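Local coordinates for endoglucanase E-5 (Thermobifida fusca, PDB 2CKS), which cleaves internal beta-1,4-glucosidic linkages in cellulose, lichenin and cereal beta-D-glucans, the work of its family 5 glycoside hydrolase catalytic domain, at residues 8-13 with 128-133; 158-161 with 165-168. One frame throughout, in Å; residues are numbered along the deposited sequence. Where two conformers were deposited one is given.

Interaction 1. Residues 8-13 with 128-133. With NA (sodium ion), chain H.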
loop_
_atom_site.group_PDB
_atom_site.type_symbol
_atom_site.label_atom_id
_atom_site.label_comp_id
_atom_site.label_asym_id
_atom_site.label_seq_id
_atom_site.Cartn_x
_atom_site.Cartn_y
_atom_site.Cartn_z
ATOM N N TYR A 8 -8.210 -11.325 12.665
ATOM C CA TYR A 8 -7.336 -10.349 13.318
ATOM C C TYR A 8 -8.081 -9.147 13.883
ATOM O O TYR A 8 -7.563 -8.447 14.754
ATOM C CB TYR A 8 -6.246 -9.887 12.360
ATOM C CG TYR A 8 -5.444 -11.010 11.750
ATOM C CD1 TYR A 8 -4.820 -11.968 12.550
ATOM C CD2 TYR A 8 -5.301 -11.113 10.366
ATOM C CE1 TYR A 8 -4.074 -12.994 11.988
ATOM C CE2 TYR A 8 -4.561 -12.135 9.800
ATOM C CZ TYR A 8 -3.953 -13.068 10.610
ATOM O OH TYR A 8 -3.211 -14.085 10.054
ATOM N N GLY A 9 -9.284 -8.880 13.382
ATOM C CA GLY A 9 -10.113 -7.822 13.925
ATOM C C GLY A 9 -9.564 -6.425 13.720
ATOM O O GLY A 9 -8.983 -6.098 12.687
ATOM N N LYS A 10 -9.743 -5.599 14.742
ATOM C CA LYS A 10 -9.383 -4.197 14.701
ATOM C C LYS A 10 -7.882 -4.047 14.913
ATOM O O LYS A 10 -7.401 -3.911 16.043
ATOM C CB LYS A 10 -10.157 -3.467 15.792
ATOM C CG LYS A 10 -10.041 -1.971 15.777
ATOM C CD LYS A 10 -10.627 -1.423 17.071
ATOM C CE LYS A 10 -11.060 0.000 16.912
ATOM N NZ LYS A 10 -12.060 0.392 17.936
ATOM N N VAL A 11 -7.132 -4.082 13.824
ATOM C CA VAL A 11 -5.686 -4.029 13.937
ATOM C C VAL A 11 -5.264 -2.647 14.455
ATOM O O VAL A 11 -5.924 -1.644 14.201
ATOM C CB VAL A 11 -4.983 -4.391 12.611
ATOM C CG1 VAL A 11 -5.263 -5.854 12.216
ATOM C CG2 VAL A 11 -5.367 -3.447 11.493
ATOM N N GLN A 12 -4.194 -2.615 15.247
ATOM C CA GLN A 12 -3.654 -1.375 15.815
ATOM C C GLN A 12 -2.154 -1.535 15.955
ATOM O O GLN A 12 -1.672 -2.637 16.105
ATOM C CB GLN A 12 -4.225 -1.114 17.214
ATOM C CG GLN A 12 -5.722 -0.935 17.301
ATOM C CD GLN A 12 -6.172 0.472 16.970
ATOM O OE1 GLN A 12 -6.274 1.326 17.872
ATOM N NE2 GLN A 12 -6.466 0.723 15.692
ATOM N N VAL A 13 -1.414 -0.435 15.950
ATOM C CA VAL A 13 0.003 -0.494 16.245
ATOM C C VAL A 13 0.195 -0.853 17.724
ATOM O O VAL A 13 -0.499 -0.333 18.600
ATOM C CB VAL A 13 0.694 0.828 15.927
ATOM C CG1 VAL A 13 2.109 0.858 16.493
ATOM C CG2 VAL A 13 0.707 1.049 14.425
ATOM N N SER A 128 -17.015 3.387 11.141
ATOM C CA SER A 128 -17.437 2.198 11.887
ATOM C C SER A 128 -16.673 0.930 11.492
ATOM O O SER A 128 -16.657 -0.046 12.244
ATOM C CB SER A 128 -18.947 1.966 11.742
ATOM O OG SER A 128 -19.289 1.571 10.427
ATOM N N LYS A 129 -16.051 0.932 10.317
ATOM C CA LYS A 129 -15.221 -0.195 9.894
ATOM C C LYS A 129 -13.951 -0.262 10.732
ATOM O O LYS A 129 -13.476 0.763 11.213
ATOM C CB LYS A 129 -14.843 -0.065 8.415
ATOM C CG LYS A 129 -16.015 -0.224 7.449
ATOM C CD LYS A 129 -15.531 -0.266 6.008
ATOM C CE LYS A 129 -16.634 -0.638 5.033
ATOM N NZ LYS A 129 -17.712 0.385 4.962
ATOM N N THR A 130 -13.415 -1.463 10.907
ATOM C CA THR A 130 -12.159 -1.657 11.621
ATOM C C THR A 130 -11.047 -2.209 10.724
ATOM O O THR A 130 -9.965 -2.532 11.205
ATOM C CB THR A 130 -12.375 -2.613 12.806
ATOM O OG1 THR A 130 -12.924 -3.853 12.345
ATOM C CG2 THR A 130 -13.429 -2.063 13.760
ATOM N N ASN A 131 -11.312 -2.299 9.425
ATOM C CA ASN A 131 -10.405 -2.948 8.483
ATOM C C ASN A 131 -9.796 -2.012 7.453
ATOM O O ASN A 131 -9.165 -2.470 6.506
ATOM C CB ASN A 131 -11.141 -4.088 7.751
ATOM C CG ASN A 131 -12.278 -3.581 6.875
ATOM O OD1 ASN A 131 -13.144 -2.842 7.339
ATOM N ND2 ASN A 131 -12.283 -3.976 5.602
ATOM N N VAL A 132 -9.975 -0.714 7.649
ATOM C CA VAL A 132 -9.506 0.295 6.707
ATOM C C VAL A 132 -8.309 1.036 7.313
ATOM O O VAL A 132 -8.367 1.496 8.457
ATOM C CB VAL A 132 -10.630 1.290 6.378
ATOM C CG1 VAL A 132 -10.172 2.304 5.351
ATOM C CG2 VAL A 132 -11.874 0.546 5.866
ATOM N N LEU A 133 -7.223 1.102 6.543
ATOM C CA LEU A 133 -6.013 1.852 6.865
ATOM C C LEU A 133 -5.879 2.964 5.815
ATOM O O LEU A 133 -6.262 2.792 4.661
ATOM C CB LEU A 133 -4.781 0.949 6.802
ATOM C CG LEU A 133 -4.700 -0.226 7.778
ATOM C CD1 LEU A 133 -5.519 -1.411 7.299
ATOM C CD2 LEU A 133 -3.244 -0.641 7.993
HETATM NA NA NA H . -12.794 2.896 12.435
HETATM O O HOH W 1 -8.055 -0.912 12.497
HETATM O O HOH W 2 -13.659 2.071 14.521
HETATM O O HOH W 3 -11.021 2.781 12.462
HETATM O O HOH W 4 -10.479 1.469 12.651
HETATM O O HOH W 5 -12.450 3.152 9.629
#

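Interaction 2. Residues 158-161 with 165-168. With NA (sodium ion), chain H.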
loop_
_atom_site.group_PDB
_atom_site.type_symbol
_atom_site.label_atom_id
_atom_site.label_comp_id
_atom_site.label_asym_id
_atom_site.label_seq_id
_atom_site.Cartn_x
_atom_site.Cartn_y
_atom_site.Cartn_z
ATOM N N VAL A 158 -7.522 15.628 10.408
ATOM C CA VAL A 158 -8.750 15.585 9.621
ATOM C C VAL A 158 -9.342 14.177 9.680
ATOM O O VAL A 158 -10.533 14.002 9.887
ATOM C CB VAL A 158 -8.500 16.001 8.155
ATOM C CG1 VAL A 158 -9.747 15.791 7.315
ATOM C CG2 VAL A 158 -8.032 17.449 8.097
ATOM N N ILE A 159 -8.496 13.168 9.519
ATOM C CA ILE A 159 -8.938 11.779 9.633
ATOM C C ILE A 159 -9.348 11.416 11.060
ATOM O O ILE A 159 -10.411 10.832 11.270
ATOM C CB ILE A 159 -7.829 10.825 9.129
ATOM C CG1 ILE A 159 -7.637 11.008 7.623
ATOM C CG2 ILE A 159 -8.164 9.380 9.443
ATOM C CD1 ILE A 159 -6.384 10.411 7.087
ATOM N N ARG A 160 -8.512 11.783 12.032
ATOM C CA ARG A 160 -8.677 11.342 13.412
ATOM C C ARG A 160 -9.886 11.992 14.077
ATOM O O ARG A 160 -10.466 11.436 15.008
ATOM C CB ARG A 160 -7.401 11.614 14.215
ATOM C CG ARG A 160 -6.213 10.725 13.811
ATOM C CD ARG A 160 -6.307 9.354 14.414
ATOM N NE ARG A 160 -5.470 8.329 13.791
ATOM C CZ ARG A 160 -4.207 8.077 14.107
ATOM N NH1 ARG A 160 -3.551 8.808 15.000
ATOM N NH2 ARG A 160 -3.581 7.083 13.502
ATOM N N GLN A 161 -10.283 13.154 13.575
ATOM C CA GLN A 161 -11.481 13.830 14.051
ATOM C C GLN A 161 -12.718 12.982 13.783
ATOM O O GLN A 161 -13.674 12.999 14.556
ATOM C CB GLN A 161 -11.614 15.187 13.357
ATOM C CG GLN A 161 -12.899 15.945 13.667
ATOM C CD GLN A 161 -12.944 17.281 12.982
ATOM O OE1 GLN A 161 -11.915 17.946 12.838
ATOM N NE2 GLN A 161 -14.133 17.686 12.550
ATOM N N ASP A 165 -9.670 5.766 15.641
ATOM C CA ASP A 165 -9.032 4.480 15.981
ATOM C C ASP A 165 -8.473 3.708 14.786
ATOM O O ASP A 165 -8.376 2.474 14.808
ATOM C CB ASP A 165 -10.023 3.592 16.729
ATOM C CG ASP A 165 -11.288 3.299 15.927
ATOM O OD1 ASP A 165 -11.462 3.822 14.802
ATOM O OD2 ASP A 165 -12.187 2.555 16.365
ATOM N N SER A 166 -8.123 4.440 13.734
ATOM C CA SER A 166 -7.645 3.846 12.489
ATOM C C SER A 166 -6.150 4.069 12.326
ATOM O O SER A 166 -5.580 5.030 12.859
ATOM C CB SER A 166 -8.385 4.443 11.293
ATOM O OG SER A 166 -8.180 5.842 11.218
ATOM N N VAL A 167 -5.516 3.166 11.588
ATOM C CA VAL A 167 -4.087 3.219 11.378
ATOM C C VAL A 167 -3.837 4.064 10.155
ATOM O O VAL A 167 -4.537 3.937 9.153
ATOM C CB VAL A 167 -3.527 1.812 11.143
ATOM C CG1 VAL A 167 -2.043 1.869 10.826
ATOM C CG2 VAL A 167 -3.782 0.938 12.368
ATOM N N ILE A 168 -2.852 4.942 10.256
ATOM C CA ILE A 168 -2.450 5.796 9.152
ATOM C C ILE A 168 -1.016 5.457 8.768
ATOM O O ILE A 168 -0.153 5.323 9.622
ATOM C CB ILE A 168 -2.618 7.276 9.532
ATOM C CG1 ILE A 168 -4.113 7.588 9.706
ATOM C CG2 ILE A 168 -1.989 8.179 8.485
ATOM C CD1 ILE A 168 -4.405 8.885 10.428
HETATM NA NA NA H . -12.794 2.896 12.435
HETATM O O HOH W 2 -13.659 2.071 14.521
HETATM O O HOH W 4 -10.479 1.469 12.651
HETATM O O HOH W 3 -11.021 2.781 12.462
HETATM O O HOH W 5 -12.450 3.152 9.629
#

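Interaction 1. Residues 8-13 with 128-133
Lys10 and Thr130 bring the two backbones to their closest approach, CA to CA 4.9 Å, where the segment leading into strand 12-14 passes the loop that opens strand 132-135. This is the end of the TIM barrel where its strands begin, and the hairpin of strands 12-14 and 17-19 lies against it. Gly9, with a positive phi of 67°, takes the chain out of helix 4-8, and Lys10 then forms the centre of an inverse gamma turn.

The side-chain contact is small and aliphatic. The Lys10 and Thr130 side chains cross at about a right angle, with Lys10 CB 3.8 Å from Thr130 CB and Lys10 CG 3.9 Å from Thr130 CG2. In Thr130, a chi1 of 56° sets OG1 between the backbone N and the carbonyl carbon and CG2 beside the N, so that the methyl joins CB against the lysine stem. Beyond CG, Lys10 runs extended and leads its ammonium away from Thr130 to a salt bridge with Asp165.

The backbones are joined through water rather than directly: one molecule donates to Val11 O and to Thr130 O, its oxygen 2.8 Å from each, while Val11 N stays 4.2 Å from Thr130 O. Tyr95, on strand 95-101, packs against Val11 and hydrogen-bonds through its hydroxyl to Gly9 O. Just before Thr130 the loop serves a bound sodium ion, a site completed by Ala127, Asp163 and Asp165; the loop's own ligand is the backbone carbonyl of Lys129, whose O lies 2.5 Å from the sodium ion.

Interaction 2. Residues 158-161 with 165-168
Arg160, near the end of helix 145-162, reaches Ser166 in the irregular segment that runs back beneath the helix into strand 168-170; the backbones come closest at Arg160 and Asp165, CA to CA 7.3 Å. The Arg160 side chain bends at chi2 (-79°), which carries its guanidinium back over this segment. There NH2 donates to Ser166 O at 2.9 Å, nearly in line with the carbonyl (C=O...N 162°) but bent at the hydrogen (135°) and tilted from the guanidinium plane. Ile168 CD1 covers one face of the group, 3.6 Å from Arg160 NE, while Val167 CA lies at its edge. The same Ile168 methyl meets Ile159 tip to tip, CD1 to CG2 3.9 Å. Arg160 NH1 also binds Ser197 O, tying in the chain before strand 199-206. A leucine in place of Arg160 would probably leave Ser166 O and Ser197 O without these donors. At the start of the segment, Asp165 OD1 binds the sodium ion at 2.9 Å and is also a ligand of a zinc ion. Such a return is the alpha-beta loop of a TIM barrel, which leads from a helix back to the next parallel strand.

How the interactions relate
Interaction 1 and interaction 2, with centres 11 Å apart, are joined through Asp165. Its OD2 forms a salt bridge with Lys10 NZ at 2.7 Å, and its backbone O probably accepts a hydrogen bond from Gln12 NE2, also at 2.7 Å; Asp165 and Gln12 each have two deposited conformers, so both bonds rest on the conformer given. The two contacts share the sodium site, to which 128-133 gives a backbone carbonyl and 165-168 a carboxylate. They also pack directly, Leu133 CB of strand 132-135 lying 3.8 Å from Val167 O, just before strand 168-170. All this lies where the barrel strands begin, whereas Glu139 and Glu231, the probable proton donor and nucleophile, belong to the catalytic C-terminal end.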